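Local structure of metallo-beta-lactamase (Serratia marcescens, 3VQZ) at residues G25-L30 and A214-N219; L69-H74 and V170-S175; L176-A181 and K251-R256. The protein probably hydrolyses the amide bond of beta-lactam antibiotics with the help of zinc ions, as a subclass B3 metallo-beta-lactamase. All coordinates share one frame; numbering follows the deposited sequence.

Contact 1 of 3, residues G25-L30 and A214-N219; sequences GISAVL and AHPEVN. With ZN (zinc ion), chain C; MCR (sulfanylacetic acid), chain F.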
ATOM      1  N   GLY A  25      -2.521 -12.279  -2.621  1.00 21.04           N
ATOM      2  CA  GLY A  25      -1.098 -11.926  -2.552  1.00 21.35           C
ATOM      3  C   GLY A  25      -0.739 -10.444  -2.440  1.00 21.79           C
ATOM      4  O   GLY A  25       0.385 -10.119  -2.080  1.00 21.85           O
ATOM      5  N   ILE A  26      -1.682  -9.550  -2.763  1.00 21.45           N
ATOM      6  CA  ILE A  26      -1.461  -8.094  -2.703  1.00 20.53           C
ATOM      7  C   ILE A  26      -2.556  -7.403  -1.880  1.00 20.60           C
ATOM      8  O   ILE A  26      -3.761  -7.626  -2.107  1.00 20.34           O
ATOM      9  CB  ILE A  26      -1.414  -7.459  -4.123  1.00 20.90           C
ATOM     10  CG1 ILE A  26      -0.355  -8.141  -5.017  1.00 20.30           C
ATOM     11  CG2 ILE A  26      -1.190  -5.948  -4.056  1.00 20.22           C
ATOM     12  CD1 ILE A  26       1.086  -7.903  -4.598  1.00 20.90           C
ATOM     13  N   SER A  27      -2.130  -6.582  -0.918  1.00 19.79           N
ATOM     14  CA  SER A  27      -3.056  -5.816  -0.079  1.00 19.30           C
ATOM     15  C   SER A  27      -3.739  -4.703  -0.843  1.00 19.39           C
ATOM     16  O   SER A  27      -3.134  -3.980  -1.640  1.00 18.95           O
ATOM     17  CB  SER A  27      -2.348  -5.214   1.142  1.00 18.36           C
ATOM     18  OG  SER A  27      -1.863  -6.239   2.008  1.00 17.96           O
ATOM     19  N   ALA A  28      -5.026  -4.580  -0.580  1.00 19.41           N
ATOM     20  CA  ALA A  28      -5.779  -3.409  -0.939  1.00 17.84           C
ATOM     21  C   ALA A  28      -6.723  -3.205   0.238  1.00 17.32           C
ATOM     22  O   ALA A  28      -7.269  -4.167   0.784  1.00 18.00           O
ATOM     23  CB  ALA A  28      -6.525  -3.635  -2.251  1.00 17.35           C
ATOM     24  N   VAL A  29      -6.894  -1.960   0.653  1.00 17.18           N
ATOM     25  CA  VAL A  29      -7.683  -1.650   1.832  1.00 16.96           C
ATOM     26  C   VAL A  29      -8.775  -0.629   1.513  1.00 17.67           C
ATOM     27  O   VAL A  29      -8.513   0.392   0.876  1.00 16.78           O
ATOM     28  CB  VAL A  29      -6.790  -1.158   3.001  1.00 17.31           C
ATOM     29  CG1 VAL A  29      -7.596  -0.363   4.025  1.00 16.68           C
ATOM     30  CG2 VAL A  29      -6.093  -2.341   3.665  1.00 17.04           C
ATOM     31  N   LEU A  30      -9.999  -0.920   1.952  1.00 18.49           N
ATOM     32  CA  LEU A  30     -11.094   0.045   1.839  1.00 19.45           C
ATOM     33  C   LEU A  30     -11.333   0.694   3.191  1.00 19.13           C
ATOM     34  O   LEU A  30     -11.611  -0.002   4.175  1.00 19.45           O
ATOM     35  CB  LEU A  30     -12.393  -0.612   1.344  1.00 18.77           C
ATOM     36  CG  LEU A  30     -13.407   0.475   0.931  1.00 19.71           C
ATOM     37  CD1 LEU A  30     -13.068   1.096  -0.418  1.00 17.98           C
ATOM     38  CD2 LEU A  30     -14.845  -0.033   0.934  1.00 20.14           C
ATOM     39  N   ALA A 214       1.972  -3.662   2.112  1.00 20.42           N
ATOM     40  CA  ALA A 214       1.562  -3.757   0.711  1.00 20.45           C
ATOM     41  C   ALA A 214       1.638  -5.211   0.232  1.00 20.81           C
ATOM     42  O   ALA A 214       0.709  -5.693  -0.427  1.00 21.12           O
ATOM     43  CB  ALA A 214       2.400  -2.826  -0.162  1.00 20.85           C
ATOM     44  N   HIS A 215       2.718  -5.915   0.601  1.00 20.41           N
ATOM     45  CA  HIS A 215       2.737  -7.390   0.539  1.00 20.53           C
ATOM     46  C   HIS A 215       2.295  -7.949   1.873  1.00 19.70           C
ATOM     47  O   HIS A 215       3.078  -7.980   2.805  1.00 19.33           O
ATOM     48  CB  HIS A 215       4.106  -7.942   0.096  1.00 20.64           C
ATOM     49  CG  HIS A 215       4.384  -7.745  -1.384  1.00 21.46           C
ATOM     50  ND1 HIS A 215       4.152  -8.714  -2.310  1.00 22.38           N
ATOM     51  CD2 HIS A 215       4.858  -6.632  -2.090  1.00 22.02           C
ATOM     52  CE1 HIS A 215       4.459  -8.242  -3.547  1.00 22.36           C
ATOM     53  NE2 HIS A 215       4.892  -6.966  -3.411  1.00 22.28           N
ATOM     54  N   PRO A 216       1.025  -8.402   1.972  1.00 19.65           N
ATOM     55  CA  PRO A 216       0.356  -8.672   3.250  1.00 20.57           C
ATOM     56  C   PRO A 216       1.118  -9.598   4.194  1.00 21.70           C
ATOM     57  O   PRO A 216       1.086  -9.377   5.398  1.00 22.47           O
ATOM     58  CB  PRO A 216      -0.990  -9.283   2.824  1.00 19.56           C
ATOM     59  CG  PRO A 216      -0.756  -9.808   1.451  1.00 19.08           C
ATOM     60  CD  PRO A 216       0.162  -8.789   0.838  1.00 20.33           C
ATOM     61  N   GLU A 217       1.831 -10.588   3.659  1.00 22.70           N
ATOM     62  CA  GLU A 217       2.601 -11.532   4.501  1.00 23.88           C
ATOM     63  C   GLU A 217       3.797 -10.879   5.224  1.00 24.58           C
ATOM     64  O   GLU A 217       4.355 -11.453   6.164  1.00 23.02           O
ATOM     65  CB  GLU A 217       3.036 -12.776   3.695  1.00 24.93           C
ATOM     66  CG  GLU A 217       4.174 -12.555   2.690  1.00 26.55           C
ATOM     67  CD  GLU A 217       3.777 -11.792   1.421  1.00 28.00           C
ATOM     68  OE1 GLU A 217       2.580 -11.592   1.144  1.00 28.03           O
ATOM     69  OE2 GLU A 217       4.686 -11.382   0.677  1.00 31.06           O
ATOM     70  N   VAL A 218       4.174  -9.673   4.798  1.00 23.97           N
ATOM     71  CA  VAL A 218       5.270  -8.967   5.442  1.00 24.73           C
ATOM     72  C   VAL A 218       4.920  -8.634   6.909  1.00 26.50           C
ATOM     73  O   VAL A 218       5.815  -8.482   7.743  1.00 24.74           O
ATOM     74  CB  VAL A 218       5.711  -7.726   4.632  1.00 24.73           C
ATOM     75  CG1 VAL A 218       6.736  -6.904   5.401  1.00 23.92           C
ATOM     76  CG2 VAL A 218       6.287  -8.156   3.274  1.00 24.74           C
ATOM     77  N   ASN A 219       3.622  -8.518   7.216  1.00 25.59           N
ATOM     78  CA  ASN A 219       3.181  -8.436   8.622  1.00 24.71           C
ATOM     79  C   ASN A 219       2.171  -9.542   8.952  1.00 24.76           C
ATOM     80  O   ASN A 219       1.198  -9.307   9.677  1.00 23.87           O
ATOM     81  CB  ASN A 219       2.650  -7.031   9.003  1.00 23.24           C
ATOM     82  CG  ASN A 219       2.334  -6.900  10.502  1.00 23.05           C
ATOM     83  OD1 ASN A 219       3.091  -7.382  11.347  1.00 22.76           O
ATOM     84  ND2 ASN A 219       1.211  -6.252  10.834  1.00 21.27           N
TER
HETATM   85 ZN    ZN C 302       5.031  -5.494  -4.778  1.00 24.29          ZN
HETATM   86  OXT MCR F 305       8.405  -5.544  -2.246  1.00 28.20           O
HETATM   87  C   MCR F 305       7.702  -5.232  -3.244  1.00 26.63           C
HETATM   88  O   MCR F 305       6.761  -4.405  -3.170  1.00 23.89           O
HETATM   89  CA  MCR F 305       8.008  -5.907  -4.571  1.00 24.61           C
HETATM   90  S2  MCR F 305       7.094  -5.102  -5.925  1.00 25.10           S
HETATM   91  O   HOH W   1       2.885 -11.020  -1.750  1.00 18.54           O
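Residues 25-30 and 214-219 are joined by one backbone bond, from Ser-27 N to Ala-214 O (3.0 Å, N-H...O angle 163°), where the two segments come within 5.1 Å between the CA atoms of Ser-27 and Ala-214. Just beyond it, Ser-27 turns its side chain toward Pro-216, and OG lies 3.3 Å from Pro-216 CB, a van der Waals approach to a carbon; the hydroxyl's hydrogen bond goes to Ala-213 O. Pro-216 CD lies 3.2 Å from Gly-25 O, and Tyr-20 of strand 18-20 also touches the proline.

In the alpha-beta/beta-alpha fold of the metallo-beta-lactamases this junction ties the seven-stranded sheet, through the loop leading into strand 29-31, to the loop that follows strand 210-213 of the other sheet and carries the zinc ligand His-215. Its NE2 binds a zinc ion at 2.0 Å, and Asp-76 and His-77 bind the same ion, as does sulfur S2 of sulfanylacetic acid.

Ile-26 runs alongside the imidazole, pointing the same way, with CD1 3.5 Å from His-215 CE1. A water in the ring plane accepts from His-215 ND1 (2.7 Å), so the ring is held at both nitrogens, which restrains its rotation. This water also lies 2.7 Å from Gly-25 O and meets Glu-217 OE1, which reaches it by a chain bent at CB-CG (chi2 -74°).

Contact 2 of 3, residues L69-H74 and V170-S175; sequences LSTHSH and VVFADS. With ZN (zinc ion), chain B; NA (sodium ion), chain D; MCR (sulfanylacetic acid), chain F.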
ATOM      1  N   LEU A  69      -5.676   5.660  -3.246  1.00 21.91           N
ATOM      2  CA  LEU A  69      -4.313   6.012  -2.865  1.00 22.07           C
ATOM      3  C   LEU A  69      -3.340   4.949  -3.326  1.00 22.26           C
ATOM      4  O   LEU A  69      -3.636   3.754  -3.240  1.00 22.97           O
ATOM      5  CB  LEU A  69      -4.210   6.215  -1.363  1.00 21.68           C
ATOM      6  CG  LEU A  69      -5.300   7.067  -0.709  1.00 22.01           C
ATOM      7  CD1 LEU A  69      -5.021   7.162   0.783  1.00 21.09           C
ATOM      8  CD2 LEU A  69      -5.456   8.456  -1.333  1.00 21.28           C
ATOM      9  N   SER A  70      -2.190   5.384  -3.831  1.00 21.92           N
ATOM     10  CA  SER A  70      -1.169   4.475  -4.338  1.00 21.77           C
ATOM     11  C   SER A  70       0.066   4.530  -3.466  1.00 22.05           C
ATOM     12  O   SER A  70       0.600   5.613  -3.228  1.00 22.05           O
ATOM     13  CB  SER A  70      -0.796   4.847  -5.774  1.00 22.30           C
ATOM     14  OG  SER A  70       0.334   4.110  -6.222  1.00 21.91           O
ATOM     15  N   THR A  71       0.506   3.364  -2.987  1.00 22.73           N
ATOM     16  CA  THR A  71       1.745   3.238  -2.221  1.00 23.08           C
ATOM     17  C   THR A  71       2.918   3.474  -3.168  1.00 24.71           C
ATOM     18  O   THR A  71       3.607   4.507  -3.077  1.00 25.32           O
ATOM     19  CB  THR A  71       1.872   1.861  -1.527  1.00 23.64           C
ATOM     20  OG1 THR A  71       1.732   0.785  -2.480  1.00 22.64           O
ATOM     21  CG2 THR A  71       0.813   1.724  -0.422  1.00 23.29           C
ATOM     22  N   HIS A  72       3.112   2.548  -4.106  1.00 24.27           N
ATOM     23  CA  HIS A  72       4.123   2.709  -5.147  1.00 24.08           C
ATOM     24  C   HIS A  72       3.676   2.123  -6.457  1.00 24.39           C
ATOM     25  O   HIS A  72       2.823   1.225  -6.508  1.00 24.17           O
ATOM     26  CB  HIS A  72       5.490   2.179  -4.698  1.00 23.13           C
ATOM     27  CG  HIS A  72       5.610   0.666  -4.687  1.00 22.93           C
ATOM     28  ND1 HIS A  72       5.278  -0.081  -3.622  1.00 22.13           N
ATOM     29  CD2 HIS A  72       6.091  -0.227  -5.653  1.00 23.69           C
ATOM     30  CE1 HIS A  72       5.521  -1.385  -3.889  1.00 21.74           C
ATOM     31  NE2 HIS A  72       6.009  -1.473  -5.128  1.00 21.01           N
ATOM     32  N   SER A  73       4.259   2.638  -7.533  1.00 25.35           N
ATOM     33  CA  SER A  73       3.800   2.345  -8.889  1.00 25.12           C
ATOM     34  C   SER A  73       4.510   1.172  -9.559  1.00 25.27           C
ATOM     35  O   SER A  73       5.162   1.359 -10.593  1.00 25.86           O
ATOM     36  CB  SER A  73       3.955   3.600  -9.756  1.00 25.88           C
ATOM     37  OG  SER A  73       5.251   4.148  -9.598  1.00 26.17           O
ATOM     38  N   HIS A  74       4.394  -0.016  -8.967  1.00 24.31           N
ATOM     39  CA  HIS A  74       4.760  -1.265  -9.629  1.00 24.84           C
ATOM     40  C   HIS A  74       3.496  -1.981  -9.992  1.00 25.94           C
ATOM     41  O   HIS A  74       2.449  -1.753  -9.367  1.00 24.38           O
ATOM     42  CB  HIS A  74       5.621  -2.150  -8.737  1.00 24.11           C
ATOM     43  CG  HIS A  74       7.040  -1.670  -8.595  1.00 24.09           C
ATOM     44  ND1 HIS A  74       7.799  -1.976  -7.534  1.00 24.67           N
ATOM     45  CD2 HIS A  74       7.827  -0.869  -9.424  1.00 23.76           C
ATOM     46  CE1 HIS A  74       9.021  -1.413  -7.675  1.00 24.42           C
ATOM     47  NE2 HIS A  74       9.031  -0.731  -8.826  1.00 24.22           N
ATOM     48  N   VAL A 170      -3.519   3.187  12.352  1.00 20.03           N
ATOM     49  CA  VAL A 170      -3.332   2.213  11.277  1.00 19.19           C
ATOM     50  C   VAL A 170      -2.290   2.732  10.297  1.00 20.03           C
ATOM     51  O   VAL A 170      -2.267   3.925   9.979  1.00 19.86           O
ATOM     52  CB  VAL A 170      -4.636   1.961  10.503  1.00 19.11           C
ATOM     53  CG1 VAL A 170      -4.416   0.902   9.432  1.00 18.58           C
ATOM     54  CG2 VAL A 170      -5.769   1.563  11.453  1.00 18.97           C
ATOM     55  N   VAL A 171      -1.429   1.836   9.815  1.00 19.63           N
ATOM     56  CA  VAL A 171      -0.399   2.206   8.853  1.00 19.35           C
ATOM     57  C   VAL A 171      -0.491   1.262   7.670  1.00 19.41           C
ATOM     58  O   VAL A 171      -0.310   0.055   7.829  1.00 20.66           O
ATOM     59  CB  VAL A 171       1.026   2.129   9.486  1.00 19.02           C
ATOM     60  CG1 VAL A 171       2.099   2.447   8.458  1.00 18.79           C
ATOM     61  CG2 VAL A 171       1.159   3.085  10.673  1.00 18.70           C
ATOM     62  N   PHE A 172      -0.798   1.795   6.492  1.00 19.52           N
ATOM     63  CA  PHE A 172      -0.651   1.018   5.276  1.00 20.00           C
ATOM     64  C   PHE A 172       0.791   1.214   4.807  1.00 20.48           C
ATOM     65  O   PHE A 172       1.135   2.238   4.214  1.00 19.52           O
ATOM     66  CB  PHE A 172      -1.647   1.443   4.190  1.00 20.19           C
ATOM     67  CG  PHE A 172      -1.825   0.415   3.094  1.00 20.13           C
ATOM     68  CD1 PHE A 172      -3.054  -0.228   2.915  1.00 19.74           C
ATOM     69  CD2 PHE A 172      -0.756   0.054   2.269  1.00 19.57           C
ATOM     70  CE1 PHE A 172      -3.222  -1.186   1.912  1.00 19.84           C
ATOM     71  CE2 PHE A 172      -0.920  -0.903   1.257  1.00 20.42           C
ATOM     72  CZ  PHE A 172      -2.152  -1.527   1.083  1.00 19.59           C
ATOM     73  N   ALA A 173       1.632   0.221   5.078  1.00 20.76           N
ATOM     74  CA  ALA A 173       3.067   0.373   4.887  1.00 21.16           C
ATOM     75  C   ALA A 173       3.489   0.023   3.461  1.00 22.20           C
ATOM     76  O   ALA A 173       3.321  -1.114   3.002  1.00 21.52           O
ATOM     77  CB  ALA A 173       3.829  -0.468   5.902  1.00 20.16           C
ATOM     78  N   ASP A 174       4.038   1.013   2.766  1.00 22.56           N
ATOM     79  CA  ASP A 174       4.674   0.772   1.478  1.00 24.04           C
ATOM     80  C   ASP A 174       5.898  -0.151   1.660  1.00 24.19           C
ATOM     81  O   ASP A 174       6.448  -0.281   2.779  1.00 23.46           O
ATOM     82  CB  ASP A 174       5.073   2.109   0.859  1.00 24.88           C
ATOM     83  CG  ASP A 174       5.480   1.992  -0.598  1.00 26.94           C
ATOM     84  OD1 ASP A 174       5.062   1.034  -1.295  1.00 28.27           O
ATOM     85  OD2 ASP A 174       6.225   2.882  -1.051  1.00 27.44           O
ATOM     86  N   SER A 175       6.306  -0.797   0.573  1.00 23.51           N
ATOM     87  CA  SER A 175       7.481  -1.685   0.572  1.00 23.60           C
ATOM     88  C   SER A 175       8.791  -0.946   0.798  1.00 23.96           C
ATOM     89  O   SER A 175       9.034   0.118   0.214  1.00 23.24           O
ATOM     90  CB  SER A 175       7.578  -2.438  -0.745  1.00 23.02           C
ATOM     91  OG  SER A 175       6.358  -3.085  -1.008  1.00 25.98           O
TER
HETATM   92 ZN    ZN B 301       7.341  -2.939  -5.820  1.00 24.02          ZN
HETATM   93 NA    NA D 303       2.685   6.844  -4.033  1.00 24.57          NA
HETATM   94  OXT MCR F 305       8.405  -5.544  -2.246  1.00 28.20           O
HETATM   95  C   MCR F 305       7.702  -5.232  -3.244  1.00 26.63           C
HETATM   96  O   MCR F 305       6.761  -4.405  -3.170  1.00 23.89           O
HETATM   97  CA  MCR F 305       8.008  -5.907  -4.571  1.00 24.61           C
HETATM   98  S2  MCR F 305       7.094  -5.102  -5.925  1.00 25.10           S
HETATM   99  O   HOH W   2       2.742   5.490  -6.402  1.00 19.15           O
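The histidine-rich zinc-binding loop of the metallo-beta-lactamase superfamily, His-X-His-X-Asp-His, meets the end of strand 166-173 through Thr-71 and His-72 on one side and Phe-172, Asp-174 and Ser-175 on the other. All five are buried, and the CA atoms of Thr-71 and Asp-174 are 5.3 Å apart. The loop follows strand 65-69 of the seven-stranded sheet, so the contact links the two sheets of the fold beneath the metal site.

The polar link is from His-72 ND1 to Asp-174 OD1, 2.6 Å long with an N-H...O angle of 152°. OD1 receives it on its syn lone pair, 17° out of the imidazole plane, while ring and carboxylate planes are turned 38° apart. With ND1 as donor, NE2 is left for the metal, and it binds a zinc ion at 2.1 Å. The carboxylate thus acts as a second-shell partner that fixes the ring's rotation and would probably make it a stronger electron donor to the zinc. His-74 ND1 and His-150 complete the protein ligands, and sulfur S2 of sulfanylacetic acid is the fourth, 2.2 Å from the zinc.

Thr-71 splits its branches. OG1 bonds to Asp-41, whereas CG2, placed anti to the carbonyl carbon, meets the Phe-172 ring obliquely at CD2 (3.5 Å), the side chains crossing at about a right angle. On the other side of the loop backbone, Ser-70 O and Thr-71 O bind a sodium ion together with Gly-153 and a water. Ser-175, next after Asp-174, faces the ligand instead: its OG donates to carboxylate atom O of sulfanylacetic acid at 2.6 Å and sits 3.4 Å from His-72 CE1.

Contact 3 of 3, residues L176-A181 and K251-R256; sequences LTAVSA and KRLETR. With MCR (sulfanylacetic acid), chain F.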
ATOM      1  N   LEU A 176       9.628  -1.539   1.639  1.00 23.35           N
ATOM      2  CA  LEU A 176      10.930  -0.986   1.969  1.00 24.38           C
ATOM      3  C   LEU A 176      12.017  -1.962   1.508  1.00 24.69           C
ATOM      4  O   LEU A 176      13.082  -2.062   2.122  1.00 24.13           O
ATOM      5  CB  LEU A 176      11.022  -0.750   3.487  1.00 23.69           C
ATOM      6  CG  LEU A 176       9.940   0.129   4.124  1.00 24.42           C
ATOM      7  CD1 LEU A 176      10.137   0.201   5.639  1.00 23.89           C
ATOM      8  CD2 LEU A 176       9.937   1.526   3.500  1.00 24.19           C
ATOM      9  N   THR A 177      11.727  -2.669   0.419  1.00 24.79           N
ATOM     10  CA  THR A 177      12.541  -3.794  -0.037  1.00 26.15           C
ATOM     11  C   THR A 177      13.549  -3.414  -1.129  1.00 27.06           C
ATOM     12  O   THR A 177      13.190  -2.827  -2.167  1.00 26.38           O
ATOM     13  CB  THR A 177      11.653  -4.926  -0.578  1.00 26.38           C
ATOM     14  OG1 THR A 177      10.712  -4.374  -1.514  1.00 26.79           O
ATOM     15  CG2 THR A 177      10.904  -5.612   0.573  1.00 26.79           C
ATOM     16  N   ALA A 178      14.808  -3.752  -0.880  1.00 25.97           N
ATOM     17  CA  ALA A 178      15.856  -3.608  -1.881  1.00 27.83           C
ATOM     18  C   ALA A 178      15.798  -4.811  -2.825  1.00 27.57           C
ATOM     19  O   ALA A 178      16.630  -5.719  -2.740  1.00 27.45           O
ATOM     20  CB  ALA A 178      17.223  -3.508  -1.210  1.00 27.49           C
ATOM     21  N   VAL A 179      14.771  -4.824  -3.672  1.00 27.90           N
ATOM     22  CA  VAL A 179      14.616  -5.798  -4.751  1.00 29.87           C
ATOM     23  C   VAL A 179      14.418  -5.022  -6.054  1.00 29.85           C
ATOM     24  O   VAL A 179      13.949  -3.880  -6.036  1.00 30.97           O
ATOM     25  CB  VAL A 179      13.435  -6.800  -4.527  1.00 30.69           C
ATOM     26  CG1 VAL A 179      13.649  -7.610  -3.265  1.00 30.41           C
ATOM     27  CG2 VAL A 179      12.073  -6.106  -4.484  1.00 29.86           C
ATOM     28  N   SER A 180      14.777  -5.643  -7.175  1.00 29.92           N
ATOM     29  CA  SER A 180      14.782  -4.963  -8.467  1.00 31.04           C
ATOM     30  C   SER A 180      14.708  -5.958  -9.628  1.00 32.64           C
ATOM     31  O   SER A 180      14.541  -7.152  -9.422  1.00 34.98           O
ATOM     32  CB  SER A 180      16.091  -4.194  -8.597  1.00 29.71           C
ATOM     33  OG  SER A 180      17.166  -5.112  -8.619  1.00 28.76           O
ATOM     34  N   ALA A 181      14.866  -5.457 -10.848  1.00 34.65           N
ATOM     35  CA  ALA A 181      15.200  -6.317 -11.983  1.00 36.19           C
ATOM     36  C   ALA A 181      16.576  -6.944 -11.735  1.00 35.37           C
ATOM     37  O   ALA A 181      17.411  -6.359 -11.041  1.00 35.08           O
ATOM     38  CB  ALA A 181      15.191  -5.517 -13.275  1.00 36.51           C
ATOM     39  N   LYS A 251      17.984  -5.230   7.173  1.00 27.87           N
ATOM     40  CA  LYS A 251      18.744  -6.473   7.013  1.00 29.22           C
ATOM     41  C   LYS A 251      18.755  -6.926   5.550  1.00 29.12           C
ATOM     42  O   LYS A 251      19.805  -7.321   5.028  1.00 28.72           O
ATOM     43  CB  LYS A 251      18.220  -7.556   7.964  1.00 31.43           C
ATOM     44  CG  LYS A 251      17.916  -8.900   7.319  1.00 35.48           C
ATOM     45  CD  LYS A 251      18.873  -9.995   7.742  1.00 38.19           C
ATOM     46  CE  LYS A 251      18.342 -10.705   8.978  1.00 41.26           C
ATOM     47  NZ  LYS A 251      19.042 -11.995   9.222  1.00 42.29           N
ATOM     48  N   ARG A 252      17.608  -6.830   4.879  1.00 28.30           N
ATOM     49  CA  ARG A 252      17.537  -7.179   3.463  1.00 29.65           C
ATOM     50  C   ARG A 252      18.454  -6.317   2.570  1.00 28.86           C
ATOM     51  O   ARG A 252      19.110  -6.838   1.677  1.00 28.98           O
ATOM     52  CB  ARG A 252      16.096  -7.163   2.956  1.00 30.52           C
ATOM     53  CG  ARG A 252      15.968  -7.519   1.488  1.00 31.71           C
ATOM     54  CD  ARG A 252      14.596  -7.165   0.939  1.00 33.17           C
ATOM     55  NE  ARG A 252      13.574  -8.182   1.220  1.00 33.31           N
ATOM     56  CZ  ARG A 252      13.592  -9.425   0.737  1.00 34.24           C
ATOM     57  NH1 ARG A 252      14.595  -9.843  -0.035  1.00 34.02           N
ATOM     58  NH2 ARG A 252      12.604 -10.259   1.032  1.00 34.82           N
ATOM     59  N   LEU A 253      18.506  -5.011   2.820  1.00 29.13           N
ATOM     60  CA  LEU A 253      19.389  -4.119   2.060  1.00 27.71           C
ATOM     61  C   LEU A 253      20.869  -4.471   2.251  1.00 29.77           C
ATOM     62  O   LEU A 253      21.629  -4.500   1.273  1.00 28.24           O
ATOM     63  CB  LEU A 253      19.164  -2.659   2.439  1.00 26.12           C
ATOM     64  CG  LEU A 253      20.111  -1.600   1.840  1.00 25.41           C
ATOM     65  CD1 LEU A 253      19.985  -1.477   0.322  1.00 23.87           C
ATOM     66  CD2 LEU A 253      19.857  -0.253   2.497  1.00 24.92           C
ATOM     67  N   GLU A 254      21.276  -4.725   3.498  1.00 30.37           N
ATOM     68  CA  GLU A 254      22.672  -5.090   3.768  1.00 33.89           C
ATOM     69  C   GLU A 254      23.037  -6.370   3.004  1.00 33.46           C
ATOM     70  O   GLU A 254      24.104  -6.451   2.399  1.00 33.40           O
ATOM     71  CB  GLU A 254      22.971  -5.232   5.269  1.00 33.82           C
ATOM     72  CG  GLU A 254      22.520  -4.071   6.169  1.00 38.30           C
ATOM     73  CD  GLU A 254      23.059  -2.678   5.802  1.00 42.34           C
ATOM     74  OE1 GLU A 254      23.850  -2.516   4.839  1.00 42.63           O
ATOM     75  OE2 GLU A 254      22.667  -1.710   6.497  1.00 43.73           O
ATOM     76  N   THR A 255      22.125  -7.342   3.012  1.00 31.65           N
ATOM     77  CA  THR A 255      22.281  -8.592   2.263  1.00 32.45           C
ATOM     78  C   THR A 255      22.411  -8.351   0.756  1.00 31.94           C
ATOM     79  O   THR A 255      23.310  -8.886   0.115  1.00 35.23           O
ATOM     80  CB  THR A 255      21.114  -9.556   2.562  1.00 32.76           C
ATOM     81  OG1 THR A 255      21.109  -9.861   3.961  1.00 32.93           O
ATOM     82  CG2 THR A 255      21.222 -10.853   1.753  1.00 31.58           C
ATOM     83  N   ARG A 256      21.523  -7.532   0.205  1.00 30.94           N
ATOM     84  CA  ARG A 256      21.528  -7.235  -1.225  1.00 31.02           C
ATOM     85  C   ARG A 256      22.837  -6.558  -1.664  1.00 31.14           C
ATOM     86  O   ARG A 256      23.421  -6.936  -2.677  1.00 31.03           O
ATOM     87  CB  ARG A 256      20.302  -6.385  -1.601  1.00 29.88           C
ATOM     88  CG  ARG A 256      20.218  -5.938  -3.062  1.00 31.08           C
ATOM     89  CD  ARG A 256      20.253  -7.071  -4.092  1.00 31.21           C
ATOM     90  NE  ARG A 256      20.291  -6.494  -5.439  1.00 32.55           N
ATOM     91  CZ  ARG A 256      19.267  -6.448  -6.293  1.00 33.26           C
ATOM     92  NH1 ARG A 256      18.091  -6.994  -5.998  1.00 31.77           N
ATOM     93  NH2 ARG A 256      19.431  -5.866  -7.469  1.00 34.10           N
TER
HETATM   94  OXT MCR F 305       8.405  -5.544  -2.246  1.00 28.20           O
HETATM   95  C   MCR F 305       7.702  -5.232  -3.244  1.00 26.63           C
HETATM   96  O   MCR F 305       6.761  -4.405  -3.170  1.00 23.89           O
HETATM   97  CA  MCR F 305       8.008  -5.907  -4.571  1.00 24.61           C
HETATM   98  S2  MCR F 305       7.094  -5.102  -5.925  1.00 25.10           S
HETATM   99  O   HOH W   3      16.611  -8.223  -1.763  1.00 29.59           O
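Two guanidinium groups of helix 241-260 meet the loop 176-181 in different ways. Arg-252 has Val-179 CG1 over one face, 4.0 Å from NH1, while Thr-177 CG2 approaches obliquely, 3.8 Å from NE. Arg-256 takes polar atoms at its edge: Ser-180 OG and, farther off, Ala-181 O lie near its plane, and Ala-178 O and the CA of Val-179 come in obliquely.

The bond from Arg-256 NH2 to Ser-180 OG is short (2.6 Å) and bent, with an N-H...O angle of 149° and the hydroxyl 19° out of the guanidinium plane; a second bond to OG, from NH1, is weak. Ser-180 OG accepts from the arginine and donates its own hydrogen to the carbonyl of the next residue, Ala-181 O. Arg-256 CG, anti to the backbone N (chi1 177°), lies 3.6 Å from Ala-178 O; a bend at chi2 then leads the chain on to Ser-180, and NE is paired with Glu-260.

Ala-178, at the centre of an inverse gamma turn, points its methyl at the helix and packs on Leu-253 CD1 (3.8 Å). The C-terminal helix thereby lies against the loop that leaves strand 166-173 and runs past the active site. Thr-177 serves both the active site and the packing on the helix: its OG1 donates to OXT of sulfanylacetic acid (2.7 Å), its backbone carbonyl accepts from the zinc ligand His-150, and the rest of its side chain runs alongside Arg-252, pointing the same way. The Arg-252 chain is bent at chi3, and a water that accepts from its NH1 donates in turn to Ala-178 O, bridging helix and loop.

Contacts 1 and 2 are buried, with centres 9 Å apart, and they touch: Phe-172 packs on Ser-27, Val-29 and Ala-214, and Ala-214 N probably bonds to Ala-173 O. Each joins the two sheets; contact 1 supplies one ligand to one zinc ion, contact 2 two ligands to the other. Contact 3, about 17 Å from contact 2 between centres, is partly exposed and sets a helix against a loop. Its chemistry differs accordingly, arginine to hydroxyl and water rather than histidine to metal and carboxylate. Segments 170-175 and 176-181 are continuous. The sulfur of sulfanylacetic acid bridges the zinc ions of contacts 1 and 2, while Ser-175 of contact 2 and Thr-177 of contact 3 donate to its carboxylate.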